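Local coordinates for protein cypemycin cysteine dehydrogenase (decarboxylating) (Streptomyces sp, PDB 6JDD) that catalyses the FAD-dependent oxidative decarboxylation of a C-terminal cysteine in the biosynthesis of the linaridin cypemycin, at residues A[13-18]-A[46-51]; A[91-96]-A[170-175]. All blocks are in the same frame, centred on the assembly; numbering follows the deposited sequence.

Contact 1. Residues A[13-18]-A[46-51]. With FAD (flavin-adenine dinucleotide), chain B.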
loop_
_atom_site.group_PDB
_atom_site.type_symbol
_atom_site.label_atom_id
_atom_site.label_comp_id
_atom_site.label_asym_id
_atom_site.label_seq_id
_atom_site.Cartn_x
_atom_site.Cartn_y
_atom_site.Cartn_z
ATOM N N VAL A 13 -10.949 -32.862 -8.738
ATOM C CA VAL A 13 -12.197 -32.156 -8.375
ATOM C C VAL A 13 -11.974 -30.684 -8.687
ATOM O O VAL A 13 -11.016 -30.117 -8.220
ATOM C CB VAL A 13 -12.628 -32.392 -6.919
ATOM C CG1 VAL A 13 -13.856 -31.586 -6.615
ATOM C CG2 VAL A 13 -12.904 -33.858 -6.626
ATOM N N HIS A 14 -12.835 -30.121 -9.518
ATOM C CA HIS A 14 -12.833 -28.687 -9.872
ATOM C C HIS A 14 -14.020 -28.030 -9.185
ATOM O O HIS A 14 -15.175 -28.435 -9.451
ATOM C CB HIS A 14 -12.853 -28.513 -11.386
ATOM C CG HIS A 14 -12.833 -27.086 -11.808
ATOM N ND1 HIS A 14 -11.835 -26.217 -11.405
ATOM C CD2 HIS A 14 -13.699 -26.363 -12.545
ATOM C CE1 HIS A 14 -12.091 -25.020 -11.897
ATOM N NE2 HIS A 14 -13.246 -25.075 -12.575
ATOM N N VAL A 15 -13.718 -27.117 -8.271
ATOM C CA VAL A 15 -14.718 -26.495 -7.359
ATOM C C VAL A 15 -15.014 -25.092 -7.867
ATOM O O VAL A 15 -14.053 -24.321 -8.043
ATOM C CB VAL A 15 -14.197 -26.458 -5.915
ATOM C CG1 VAL A 15 -15.272 -25.974 -4.932
ATOM C CG2 VAL A 15 -13.618 -27.807 -5.503
ATOM N N THR A 16 -16.291 -24.743 -8.033
ATOM C CA THR A 16 -16.724 -23.445 -8.624
ATOM C C THR A 16 -17.648 -22.740 -7.633
ATOM O O THR A 16 -18.076 -23.358 -6.718
ATOM C CB THR A 16 -17.360 -23.625 -10.021
ATOM O OG1 THR A 16 -18.688 -24.155 -9.905
ATOM C CG2 THR A 16 -16.531 -24.478 -10.971
ATOM N N GLY A 17 -17.954 -21.468 -7.893
ATOM C CA GLY A 17 -18.448 -20.456 -6.940
ATOM C C GLY A 17 -19.930 -20.537 -6.684
ATOM O O GLY A 17 -20.663 -19.547 -6.875
ATOM N N SER A 18 -20.376 -21.639 -6.151
ATOM C CA SER A 18 -21.711 -21.655 -5.536
ATOM C C SER A 18 -21.536 -21.892 -4.041
ATOM O O SER A 18 -20.480 -22.414 -3.591
ATOM C CB SER A 18 -22.599 -22.656 -6.218
ATOM O OG SER A 18 -22.124 -23.964 -6.057
ATOM N N PRO A 46 -11.398 -18.628 -8.198
ATOM C CA PRO A 46 -11.427 -17.461 -7.332
ATOM C C PRO A 46 -12.813 -17.338 -6.643
ATOM O O PRO A 46 -12.878 -17.172 -5.479
ATOM C CB PRO A 46 -11.093 -16.365 -8.346
ATOM C CG PRO A 46 -10.135 -17.032 -9.284
ATOM C CD PRO A 46 -10.799 -18.369 -9.516
ATOM N N ALA A 47 -13.896 -17.418 -7.407
ATOM C CA ALA A 47 -15.253 -17.276 -6.848
ATOM C C ALA A 47 -15.406 -18.287 -5.718
ATOM O O ALA A 47 -15.866 -17.934 -4.646
ATOM C CB ALA A 47 -16.296 -17.463 -7.922
ATOM N N ALA A 48 -15.074 -19.547 -5.956
ATOM C CA ALA A 48 -15.301 -20.623 -4.955
ATOM C C ALA A 48 -14.460 -20.343 -3.706
ATOM O O ALA A 48 -14.830 -20.760 -2.608
ATOM C CB ALA A 48 -14.938 -21.958 -5.545
ATOM N N SER A 49 -13.338 -19.668 -3.884
ATOM C CA SER A 49 -12.377 -19.360 -2.799
ATOM C C SER A 49 -12.987 -18.285 -1.895
ATOM O O SER A 49 -12.429 -18.080 -0.878
ATOM C CB SER A 49 -11.014 -18.943 -3.319
ATOM O OG SER A 49 -11.053 -17.607 -3.851
ATOM N N ARG A 50 -14.121 -17.693 -2.239
ATOM C CA ARG A 50 -14.870 -16.786 -1.329
ATOM C C ARG A 50 -15.800 -17.616 -0.451
ATOM O O ARG A 50 -16.382 -17.024 0.443
ATOM C CB ARG A 50 -15.729 -15.758 -2.094
ATOM C CG ARG A 50 -14.948 -14.728 -2.915
ATOM C CD ARG A 50 -15.846 -13.753 -3.708
ATOM N NE ARG A 50 -16.680 -14.315 -4.801
ATOM C CZ ARG A 50 -16.747 -13.870 -6.088
ATOM N NH1 ARG A 50 -16.027 -12.840 -6.498
ATOM N NH2 ARG A 50 -17.538 -14.466 -6.982
ATOM N N PHE A 51 -16.010 -18.900 -0.771
ATOM C CA PHE A 51 -16.981 -19.758 -0.038
ATOM C C PHE A 51 -16.284 -20.896 0.702
ATOM O O PHE A 51 -16.924 -21.523 1.564
ATOM C CB PHE A 51 -18.062 -20.286 -0.973
ATOM C CG PHE A 51 -18.944 -19.201 -1.546
ATOM C CD1 PHE A 51 -19.468 -18.196 -0.738
ATOM C CD2 PHE A 51 -19.248 -19.179 -2.905
ATOM C CE1 PHE A 51 -20.277 -17.209 -1.279
ATOM C CE2 PHE A 51 -20.032 -18.180 -3.452
ATOM C CZ PHE A 51 -20.544 -17.199 -2.637
HETATM P PA FAD B . -14.567 -17.918 -11.885
HETATM O O1A FAD B . -13.199 -18.357 -12.294
HETATM O O2A FAD B . -14.740 -17.314 -10.531
HETATM O O5B FAD B . -15.158 -16.920 -12.992
HETATM C C5B FAD B . -14.939 -15.496 -12.831
HETATM C C4B FAD B . -15.037 -14.820 -14.177
HETATM O O4B FAD B . -13.878 -13.968 -14.367
HETATM C C3B FAD B . -15.071 -15.753 -15.396
HETATM O O3B FAD B . -15.922 -15.239 -16.414
HETATM C C2B FAD B . -13.607 -15.769 -15.843
HETATM O O2B FAD B . -13.456 -16.085 -17.210
HETATM C C1B FAD B . -13.198 -14.331 -15.547
HETATM N N9A FAD B . -11.768 -14.163 -15.318
HETATM C C8A FAD B . -10.740 -14.886 -15.870
HETATM N N7A FAD B . -9.561 -14.482 -15.456
HETATM C C5A FAD B . -9.833 -13.435 -14.584
HETATM C C6A FAD B . -9.005 -12.591 -13.818
HETATM N N6A FAD B . -7.677 -12.671 -13.805
HETATM N N1A FAD B . -9.611 -11.651 -13.057
HETATM C C2A FAD B . -10.949 -11.575 -13.074
HETATM N N3A FAD B . -11.826 -12.312 -13.751
HETATM C C4A FAD B . -11.192 -13.233 -14.495
HETATM N N1 FAD B . -23.959 -19.420 -9.560
HETATM C C2 FAD B . -24.442 -20.626 -9.938
HETATM O O2 FAD B . -24.367 -21.000 -11.111
HETATM N N3 FAD B . -25.029 -21.476 -9.055
HETATM C C4 FAD B . -25.166 -21.161 -7.725
HETATM O O4 FAD B . -25.700 -21.956 -6.965
HETATM C C4X FAD B . -24.674 -19.915 -7.292
HETATM N N5 FAD B . -24.796 -19.598 -6.028
HETATM C C5X FAD B . -24.311 -18.380 -5.632
HETATM C C6 FAD B . -24.432 -18.023 -4.278
HETATM C C7 FAD B . -23.968 -16.817 -3.810
HETATM C C7M FAD B . -24.115 -16.467 -2.351
HETATM C C8 FAD B . -23.352 -15.912 -4.709
HETATM C C8M FAD B . -22.834 -14.585 -4.219
HETATM C C9 FAD B . -23.226 -16.251 -6.041
HETATM C C9A FAD B . -23.698 -17.482 -6.527
HETATM N N10 FAD B . -23.587 -17.855 -7.866
HETATM C C10 FAD B . -24.069 -19.078 -8.295
HETATM C "C1'" FAD B . -22.952 -16.941 -8.832
HETATM C "C2'" FAD B . -21.520 -17.336 -9.135
HETATM O "O2'" FAD B . -20.720 -17.175 -7.968
HETATM C "C3'" FAD B . -20.942 -16.482 -10.266
HETATM O "O3'" FAD B . -21.604 -16.804 -11.485
HETATM C "C4'" FAD B . -19.433 -16.651 -10.455
HETATM O "O4'" FAD B . -18.984 -15.801 -11.513
HETATM C "C5'" FAD B . -19.045 -18.079 -10.763
HETATM O "O5'" FAD B . -17.636 -18.134 -11.114
HETATM P P FAD B . -16.918 -19.561 -11.252
HETATM O O1P FAD B . -17.752 -20.426 -12.136
HETATM O O2P FAD B . -16.570 -20.048 -9.884
HETATM O O3P FAD B . -15.570 -19.161 -12.026
#
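At the phosphate-binding end of the Rossmann-like parallel sheet, Gly-17, just past strand 10-15, packs against Ala-47 and Ala-48 of the turn that follows strand 39-44, and FAD lies across both. The two backbones meet here: CA of Gly-17 sits 3.6 Å from N of Ala-48, with the Ala-47 methyl beside it. No hydrogen bond joins the two segments; the cofactor links them instead. Gly-17, at the centre of an inverse gamma turn, gives its N-H to FAD O2P (2.8 Å), while Ala-47 N reaches O2A on the other phosphate at 3.2 Å. Thr-45 OG1 and Ala-108 O of a neighbouring subunit also hydrogen-bond FAD. Phe-51 lies between the Gly-17 turn and the flavin: CG anti to its carbonyl carbon and beside the backbone N (chi1 -65°) starts the ring toward that turn. The ring edge meets Gly-17 O through CE2, 3.7 Å away, and CD2 lies 3.5 Å from Ser-18 O. CZ touches the dimethylbenzene end of the flavin, 3.6 Å from FAD C7. An alanine here would probably leave a gap between that end of the flavin and the two backbone carbonyls. The Gly-17 carbonyl is turned to the ribityl chain, where its O accepts the FAD O2' hydroxyl at 2.6 Å.

Contact 2. Residues A[91-96]-A[170-175]. With FAD (flavin-adenine dinucleotide), chain B.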
loop_
_atom_site.group_PDB
_atom_site.type_symbol
_atom_site.label_atom_id
_atom_site.label_comp_id
_atom_site.label_asym_id
_atom_site.label_seq_id
_atom_site.Cartn_x
_atom_site.Cartn_y
_atom_site.Cartn_z
ATOM N N LEU A 91 -14.317 -34.172 -11.967
ATOM C CA LEU A 91 -15.653 -33.893 -11.395
ATOM C C LEU A 91 -15.711 -32.390 -11.162
ATOM O O LEU A 91 -14.877 -31.895 -10.434
ATOM C CB LEU A 91 -15.882 -34.677 -10.096
ATOM C CG LEU A 91 -15.463 -36.144 -10.129
ATOM C CD1 LEU A 91 -15.532 -36.767 -8.740
ATOM C CD2 LEU A 91 -16.324 -36.946 -11.102
ATOM N N VAL A 92 -16.659 -31.707 -11.782
ATOM C CA VAL A 92 -16.939 -30.277 -11.502
ATOM C C VAL A 92 -18.012 -30.217 -10.409
ATOM O O VAL A 92 -19.161 -30.497 -10.674
ATOM C CB VAL A 92 -17.317 -29.534 -12.791
ATOM C CG1 VAL A 92 -17.398 -28.035 -12.564
ATOM C CG2 VAL A 92 -16.325 -29.839 -13.908
ATOM N N PHE A 93 -17.588 -29.899 -9.196
ATOM C CA PHE A 93 -18.319 -30.210 -7.946
ATOM C C PHE A 93 -18.111 -29.075 -6.961
ATOM O O PHE A 93 -17.022 -28.954 -6.414
ATOM C CB PHE A 93 -17.801 -31.523 -7.358
ATOM C CG PHE A 93 -18.556 -31.993 -6.144
ATOM C CD1 PHE A 93 -19.875 -32.397 -6.247
ATOM C CD2 PHE A 93 -17.950 -32.018 -4.907
ATOM C CE1 PHE A 93 -20.581 -32.814 -5.134
ATOM C CE2 PHE A 93 -18.659 -32.441 -3.796
ATOM C CZ PHE A 93 -19.974 -32.838 -3.906
ATOM N N PRO A 94 -19.057 -28.130 -6.803
ATOM C CA PRO A 94 -20.175 -27.954 -7.723
ATOM C C PRO A 94 -19.832 -27.206 -9.017
ATOM O O PRO A 94 -18.740 -26.675 -9.133
ATOM C CB PRO A 94 -21.092 -27.057 -6.906
ATOM C CG PRO A 94 -20.136 -26.149 -6.202
ATOM C CD PRO A 94 -19.010 -27.076 -5.795
ATOM N N ALA A 95 -20.787 -27.185 -9.956
ATOM C CA ALA A 95 -20.631 -26.512 -11.260
ATOM C C ALA A 95 -21.651 -25.412 -11.357
ATOM O O ALA A 95 -22.801 -25.700 -11.380
ATOM C CB ALA A 95 -20.802 -27.471 -12.365
ATOM N N THR A 96 -21.173 -24.188 -11.414
ATOM C CA THR A 96 -22.028 -23.006 -11.670
ATOM C C THR A 96 -22.566 -23.057 -13.118
ATOM O O THR A 96 -21.935 -23.650 -14.018
ATOM C CB THR A 96 -21.275 -21.699 -11.375
ATOM O OG1 THR A 96 -20.059 -21.720 -12.131
ATOM C CG2 THR A 96 -20.975 -21.537 -9.896
ATOM N N PHE A 170 -25.715 -31.775 -7.355
ATOM C CA PHE A 170 -24.671 -31.771 -6.285
ATOM C C PHE A 170 -24.586 -33.141 -5.602
ATOM O O PHE A 170 -25.039 -33.305 -4.469
ATOM C CB PHE A 170 -24.908 -30.675 -5.240
ATOM C CG PHE A 170 -23.690 -30.419 -4.400
ATOM C CD1 PHE A 170 -22.486 -30.068 -5.003
ATOM C CD2 PHE A 170 -23.739 -30.551 -3.019
ATOM C CE1 PHE A 170 -21.361 -29.831 -4.238
ATOM C CE2 PHE A 170 -22.615 -30.307 -2.254
ATOM C CZ PHE A 170 -21.429 -29.964 -2.871
ATOM N N ASN A 171 -23.989 -34.099 -6.291
ATOM C CA ASN A 171 -24.136 -35.531 -5.958
ATOM C C ASN A 171 -22.799 -36.213 -6.229
ATOM O O ASN A 171 -22.635 -36.738 -7.351
ATOM C CB ASN A 171 -25.275 -36.121 -6.785
ATOM C CG ASN A 171 -25.457 -37.606 -6.558
ATOM O OD1 ASN A 171 -24.686 -38.222 -5.823
ATOM N ND2 ASN A 171 -26.460 -38.186 -7.194
ATOM N N LEU A 172 -21.896 -36.247 -5.248
ATOM C CA LEU A 172 -20.565 -36.881 -5.458
ATOM C C LEU A 172 -20.690 -38.402 -5.620
ATOM O O LEU A 172 -20.087 -38.981 -6.524
ATOM C CB LEU A 172 -19.615 -36.516 -4.316
ATOM C CG LEU A 172 -18.197 -37.065 -4.444
ATOM C CD1 LEU A 172 -17.549 -36.625 -5.724
ATOM C CD2 LEU A 172 -17.343 -36.614 -3.292
ATOM N N PRO A 173 -21.444 -39.138 -4.769
ATOM C CA PRO A 173 -21.551 -40.593 -4.973
ATOM C C PRO A 173 -22.036 -40.969 -6.394
ATOM O O PRO A 173 -21.399 -41.807 -7.064
ATOM C CB PRO A 173 -22.530 -41.024 -3.873
ATOM C CG PRO A 173 -22.385 -39.938 -2.805
ATOM C CD PRO A 173 -22.195 -38.658 -3.587
ATOM N N GLY A 174 -23.101 -40.307 -6.861
ATOM C CA GLY A 174 -23.595 -40.449 -8.244
ATOM C C GLY A 174 -22.523 -40.097 -9.265
ATOM O O GLY A 174 -22.372 -40.831 -10.272
ATOM N N ALA A 175 -21.789 -39.014 -9.035
ATOM C CA ALA A 175 -20.728 -38.596 -9.968
ATOM C C ALA A 175 -19.701 -39.740 -10.031
ATOM O O ALA A 175 -19.149 -40.014 -11.109
ATOM C CB ALA A 175 -20.140 -37.256 -9.570
HETATM P PA FAD B . -14.567 -17.918 -11.885
HETATM O O1A FAD B . -13.199 -18.357 -12.294
HETATM O O2A FAD B . -14.740 -17.314 -10.531
HETATM O O5B FAD B . -15.158 -16.920 -12.992
HETATM C C5B FAD B . -14.939 -15.496 -12.831
HETATM C C4B FAD B . -15.037 -14.820 -14.177
HETATM O O4B FAD B . -13.878 -13.968 -14.367
HETATM C C3B FAD B . -15.071 -15.753 -15.396
HETATM O O3B FAD B . -15.922 -15.239 -16.414
HETATM C C2B FAD B . -13.607 -15.769 -15.843
HETATM O O2B FAD B . -13.456 -16.085 -17.210
HETATM C C1B FAD B . -13.198 -14.331 -15.547
HETATM N N9A FAD B . -11.768 -14.163 -15.318
HETATM C C8A FAD B . -10.740 -14.886 -15.870
HETATM N N7A FAD B . -9.561 -14.482 -15.456
HETATM C C5A FAD B . -9.833 -13.435 -14.584
HETATM C C6A FAD B . -9.005 -12.591 -13.818
HETATM N N6A FAD B . -7.677 -12.671 -13.805
HETATM N N1A FAD B . -9.611 -11.651 -13.057
HETATM C C2A FAD B . -10.949 -11.575 -13.074
HETATM N N3A FAD B . -11.826 -12.312 -13.751
HETATM C C4A FAD B . -11.192 -13.233 -14.495
HETATM N N1 FAD B . -23.959 -19.420 -9.560
HETATM C C2 FAD B . -24.442 -20.626 -9.938
HETATM O O2 FAD B . -24.367 -21.000 -11.111
HETATM N N3 FAD B . -25.029 -21.476 -9.055
HETATM C C4 FAD B . -25.166 -21.161 -7.725
HETATM O O4 FAD B . -25.700 -21.956 -6.965
HETATM C C4X FAD B . -24.674 -19.915 -7.292
HETATM N N5 FAD B . -24.796 -19.598 -6.028
HETATM C C5X FAD B . -24.311 -18.380 -5.632
HETATM C C6 FAD B . -24.432 -18.023 -4.278
HETATM C C7 FAD B . -23.968 -16.817 -3.810
HETATM C C7M FAD B . -24.115 -16.467 -2.351
HETATM C C8 FAD B . -23.352 -15.912 -4.709
HETATM C C8M FAD B . -22.834 -14.585 -4.219
HETATM C C9 FAD B . -23.226 -16.251 -6.041
HETATM C C9A FAD B . -23.698 -17.482 -6.527
HETATM N N10 FAD B . -23.587 -17.855 -7.866
HETATM C C10 FAD B . -24.069 -19.078 -8.295
HETATM C "C1'" FAD B . -22.952 -16.941 -8.832
HETATM C "C2'" FAD B . -21.520 -17.336 -9.135
HETATM O "O2'" FAD B . -20.720 -17.175 -7.968
HETATM C "C3'" FAD B . -20.942 -16.482 -10.266
HETATM O "O3'" FAD B . -21.604 -16.804 -11.485
HETATM C "C4'" FAD B . -19.433 -16.651 -10.455
HETATM O "O4'" FAD B . -18.984 -15.801 -11.513
HETATM C "C5'" FAD B . -19.045 -18.079 -10.763
HETATM O "O5'" FAD B . -17.636 -18.134 -11.114
HETATM P P FAD B . -16.918 -19.561 -11.252
HETATM O O1P FAD B . -17.752 -20.426 -12.136
HETATM O O2P FAD B . -16.570 -20.048 -9.884
HETATM O O3P FAD B . -15.570 -19.161 -12.026
#
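Phe-93 and Phe-170 form an offset stack, their rings nearly parallel at 6° and their centroids 4.2 Å apart. Each puts its CE1 over a face of the other, displaced toward the rim. Both side chains leave the backbone the same way, CG anti to N (chi1 -175° for Phe-93), yet the two side chains cross at about a right angle. On the opposite face of Phe-93 lies CB of Leu-172, in an off-centre CH-pi contact 4.2 Å from the ring centroid; the backbone N of Asn-171 comes to its edge. Pro-94, after a cis peptide bond, runs alongside Phe-170 with CB 3.8 Å from CD1. Farther back, Leu-91 spreads its two methyls, CD1 meeting Leu-172 CD1 at 3.6 Å and CD2 meeting the Ala-175 methyl. The helix start is fixed by Asn-171, the N-cap, whose OD1 takes the N-H of Gly-174 (2.8 Å), the donor standing above the carbonyl plane. The whole patch seats the first turn of helix 172-185 on strand 90-95, with Val-24 and Trp-27 of helix 24-34 beside it and strand 123-127 contributing Val-124 and Ala-126.

Both contacts are buried and share one parallel sheet, since strands 10-15 and 90-95 are neighbours in it. They meet directly: His-14 O probably accepts from Phe-93 N in the sheet, and Thr-16 OG1 probably bonds Pro-94 O at 2.6 Å. Their chemistry differs with place. Contact 1, at the strand ends, is small, a methyl and a ring set against backbone, with the N-H groups of Gly-17 and Ala-47 and the Gly-17 carbonyl bonded to the cofactor. Contact 2 lies nearer the chain centre and is almost wholly aromatic and aliphatic, packing a C-terminal helix on the sheet. Only at Thr-96 does it reach FAD, where OG1 bonds phosphate oxygen O1P, so both contacts hold the same phosphate.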